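PDB 1Q35: iron binding protein FbpA from Mannheimia haemolytica, which binds ferric iron and probably serves its uptake as a periplasmic member of the bacterial solute-binding protein 1 family. Local coordinates for residues D59-M64 with K299-A304. Residues are numbered along the deposited sequence; the frame is centred on the assembly and turned at random.
Sequences DISRVM and KNYEAA
The carboxylate oxygen D59 OD1, on a side chain whose other oxygen lies nearest Y301, is gripped by three groups: the backbone N of S61 at 3.2 Å, S145 OG and N230 ND2. D59 OD2 takes the backbone N-H of R62, also at 3.2 Å, in a more bent bond (N-H...O 138°), and both backbone hydrogen bonds reach the carboxylate from well out of its plane. This is the N-cap of helix 60-68, and it holds the carboxylate over the first turn.

Y301, from the first turn of helix 301-311, packs against this turn. Its CG lies anti to the backbone N (chi1 -168°), which carries the ring out alongside S61. Ring atom CD1 of Y301 sits 3.2 Å from both CB and OG of S61, a tight approach with OG set obliquely to the ring. D59 OD2 stands farther off, 4.2 Å from Y301 CE1, with carboxylate and ring planes 42° apart.

S61 OG finds its hydrogen-bond partner in S145 OG, on helix 141-168, which also packs against Y301 through S141, V144 and S145. D59 lies about 5 Å, side chain to side chain, from Y142, which binds ferric iron in another structure of this protein; none is bound here. Polar bonding thus fixes the capped turn near Y142, while Y301 meets it through packing alone.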
ATOM      1  N   ASP A  59      -4.194   0.194   2.499  1.00  8.87           N
ATOM      2  CA  ASP A  59      -4.028   1.643   2.510  1.00  9.07           C
ATOM      3  C   ASP A  59      -4.544   2.211   3.836  1.00  8.97           C
ATOM      4  O   ASP A  59      -5.647   1.874   4.270  1.00  9.45           O
ATOM      5  CB  ASP A  59      -4.782   2.220   1.307  1.00  9.73           C
ATOM      6  CG  ASP A  59      -4.939   3.719   1.360  1.00  9.83           C
ATOM      7  OD1 ASP A  59      -3.955   4.432   1.685  1.00  9.34           O
ATOM      8  OD2 ASP A  59      -6.031   4.261   1.078  1.00 11.93           O
ATOM      9  N   ILE A  60      -3.753   3.069   4.470  1.00  8.68           N
ATOM     10  CA  ILE A  60      -4.174   3.730   5.705  1.00  8.78           C
ATOM     11  C   ILE A  60      -5.431   4.562   5.495  1.00  8.59           C
ATOM     12  O   ILE A  60      -6.268   4.646   6.393  1.00  9.08           O
ATOM     13  CB  ILE A  60      -3.041   4.609   6.295  1.00  8.94           C
ATOM     14  CG1 ILE A  60      -3.470   5.220   7.635  1.00  9.55           C
ATOM     15  CG2 ILE A  60      -2.629   5.729   5.332  1.00  8.86           C
ATOM     16  CD1 ILE A  60      -3.682   4.214   8.743  1.00 10.76           C
ATOM     17  N   SER A  61      -5.588   5.176   4.328  1.00  8.71           N
ATOM     18  CA  SER A  61      -6.756   6.012   4.116  1.00  9.08           C
ATOM     19  C   SER A  61      -8.049   5.193   4.101  1.00  9.43           C
ATOM     20  O   SER A  61      -9.062   5.642   4.632  1.00 10.11           O
ATOM     21  CB  SER A  61      -6.598   6.868   2.869  1.00  9.12           C
ATOM     22  OG  SER A  61      -5.490   7.738   3.027  1.00  9.66           O
ATOM     23  N   ARG A  62      -8.015   3.987   3.535  1.00  9.31           N
ATOM     24  CA  ARG A  62      -9.163   3.079   3.608  1.00  9.77           C
ATOM     25  C   ARG A  62      -9.439   2.650   5.047  1.00  9.72           C
ATOM     26  O   ARG A  62     -10.596   2.584   5.474  1.00 10.00           O
ATOM     27  CB  ARG A  62      -8.946   1.839   2.740  1.00 10.02           C
ATOM     28  CG  ARG A  62     -10.124   0.862   2.722  1.00 11.63           C
ATOM     29  CD  ARG A  62     -11.345   1.358   1.968  1.00 14.00           C
ATOM     30  NE  ARG A  62     -11.198   1.188   0.527  1.00 15.92           N
ATOM     31  CZ  ARG A  62     -12.059   1.638  -0.380  1.00 16.93           C
ATOM     32  NH1 ARG A  62     -11.822   1.426  -1.666  1.00 17.99           N
ATOM     33  NH2 ARG A  62     -13.158   2.290  -0.019  1.00 17.76           N
ATOM     34  N   VAL A  63      -8.383   2.345   5.790  1.00  9.64           N
ATOM     35  CA  VAL A  63      -8.515   1.995   7.199  1.00  9.83           C
ATOM     36  C   VAL A  63      -9.258   3.086   7.955  1.00 10.08           C
ATOM     37  O   VAL A  63     -10.197   2.800   8.703  1.00 10.56           O
ATOM     38  CB  VAL A  63      -7.136   1.778   7.859  1.00  9.79           C
ATOM     39  CG1 VAL A  63      -7.249   1.752   9.373  1.00 10.12           C
ATOM     40  CG2 VAL A  63      -6.503   0.490   7.360  1.00  9.86           C
ATOM     41  N   MET A  64      -8.853   4.335   7.761  1.00 10.20           N
ATOM     42  CA  MET A  64      -9.466   5.439   8.494  1.00 10.81           C
ATOM     43  C   MET A  64     -10.874   5.739   7.988  1.00 11.28           C
ATOM     44  O   MET A  64     -11.722   6.143   8.773  1.00 11.80           O
ATOM     45  CB  MET A  64      -8.582   6.688   8.458  1.00 10.96           C
ATOM     46  CG  MET A  64      -7.253   6.521   9.170  1.00 11.22           C
ATOM     47  SD  MET A  64      -7.377   5.788  10.820  1.00 13.76           S
ATOM     48  CE  MET A  64      -8.457   6.947  11.633  1.00 14.98           C
ATOM     49  N   LYS A 299      -5.851  11.891   6.828  1.00  8.77           N
ATOM     50  CA  LYS A 299      -6.530  13.165   7.072  1.00  9.57           C
ATOM     51  C   LYS A 299      -6.658  14.006   5.808  1.00  9.09           C
ATOM     52  O   LYS A 299      -7.604  14.775   5.653  1.00  9.66           O
ATOM     53  CB  LYS A 299      -5.712  13.933   8.127  1.00 10.77           C
ATOM     54  CG  LYS A 299      -6.115  15.353   8.473  1.00 12.24           C
ATOM     55  CD  LYS A 299      -5.191  15.886   9.583  1.00 12.23           C
ATOM     56  CE  LYS A 299      -3.764  16.222   9.098  1.00 10.99           C
ATOM     57  NZ  LYS A 299      -2.849  16.596  10.232  1.00 10.68           N
ATOM     58  N   ASN A 300      -5.695  13.854   4.905  1.00  8.04           N
ATOM     59  CA  ASN A 300      -5.619  14.657   3.690  1.00  7.94           C
ATOM     60  C   ASN A 300      -6.114  13.946   2.433  1.00  8.01           C
ATOM     61  O   ASN A 300      -6.020  14.503   1.338  1.00  8.02           O
ATOM     62  CB  ASN A 300      -4.175  15.118   3.472  1.00  8.18           C
ATOM     63  CG  ASN A 300      -3.708  16.055   4.547  1.00  7.91           C
ATOM     64  OD1 ASN A 300      -4.232  17.152   4.697  1.00  9.54           O
ATOM     65  ND2 ASN A 300      -2.734  15.619   5.326  1.00  8.70           N
ATOM     66  N   TYR A 301      -6.643  12.734   2.577  1.00  8.16           N
ATOM     67  CA  TYR A 301      -7.079  11.954   1.419  1.00  8.49           C
ATOM     68  C   TYR A 301      -8.156  12.661   0.588  1.00  8.74           C
ATOM     69  O   TYR A 301      -8.059  12.729  -0.631  1.00  9.03           O
ATOM     70  CB  TYR A 301      -7.580  10.577   1.857  1.00  8.68           C
ATOM     71  CG  TYR A 301      -7.779   9.617   0.701  1.00  9.85           C
ATOM     72  CD1 TYR A 301      -6.749   8.767   0.297  1.00 10.58           C
ATOM     73  CD2 TYR A 301      -8.984   9.563   0.008  1.00 11.18           C
ATOM     74  CE1 TYR A 301      -6.912   7.881  -0.752  1.00 12.16           C
ATOM     75  CE2 TYR A 301      -9.154   8.680  -1.065  1.00 11.53           C
ATOM     76  CZ  TYR A 301      -8.111   7.847  -1.432  1.00 12.16           C
ATOM     77  OH  TYR A 301      -8.267   6.974  -2.490  1.00 14.53           O
ATOM     78  N   GLU A 302      -9.179  13.187   1.252  1.00  9.22           N
ATOM     79  CA  GLU A 302     -10.281  13.862   0.573  1.00 10.25           C
ATOM     80  C   GLU A 302      -9.783  15.050  -0.245  1.00  9.55           C
ATOM     81  O   GLU A 302     -10.169  15.228  -1.401  1.00 10.13           O
ATOM     82  CB  GLU A 302     -11.323  14.308   1.607  1.00 11.45           C
ATOM     83  CG  GLU A 302     -12.496  15.109   1.071  1.00 15.03           C
ATOM     84  CD  GLU A 302     -13.520  15.407   2.151  1.00 18.84           C
ATOM     85  OE1 GLU A 302     -14.682  14.965   2.013  1.00 22.28           O
ATOM     86  OE2 GLU A 302     -13.158  16.078   3.142  1.00 21.38           O
ATOM     87  N   ALA A 303      -8.916  15.857   0.355  1.00  9.01           N
ATOM     88  CA  ALA A 303      -8.354  17.013  -0.328  1.00  8.78           C
ATOM     89  C   ALA A 303      -7.509  16.589  -1.532  1.00  8.41           C
ATOM     90  O   ALA A 303      -7.546  17.230  -2.579  1.00  8.44           O
ATOM     91  CB  ALA A 303      -7.523  17.844   0.634  1.00  8.77           C
ATOM     92  N   ALA A 304      -6.757  15.503  -1.390  1.00  8.03           N
ATOM     93  CA  ALA A 304      -5.914  14.995  -2.470  1.00  8.14           C
ATOM     94  C   ALA A 304      -6.767  14.495  -3.635  1.00  8.56           C
ATOM     95  O   ALA A 304      -6.455  14.761  -4.789  1.00  8.64           O
ATOM     96  CB  ALA A 304      -5.009  13.884  -1.963  1.00  8.29           C
TER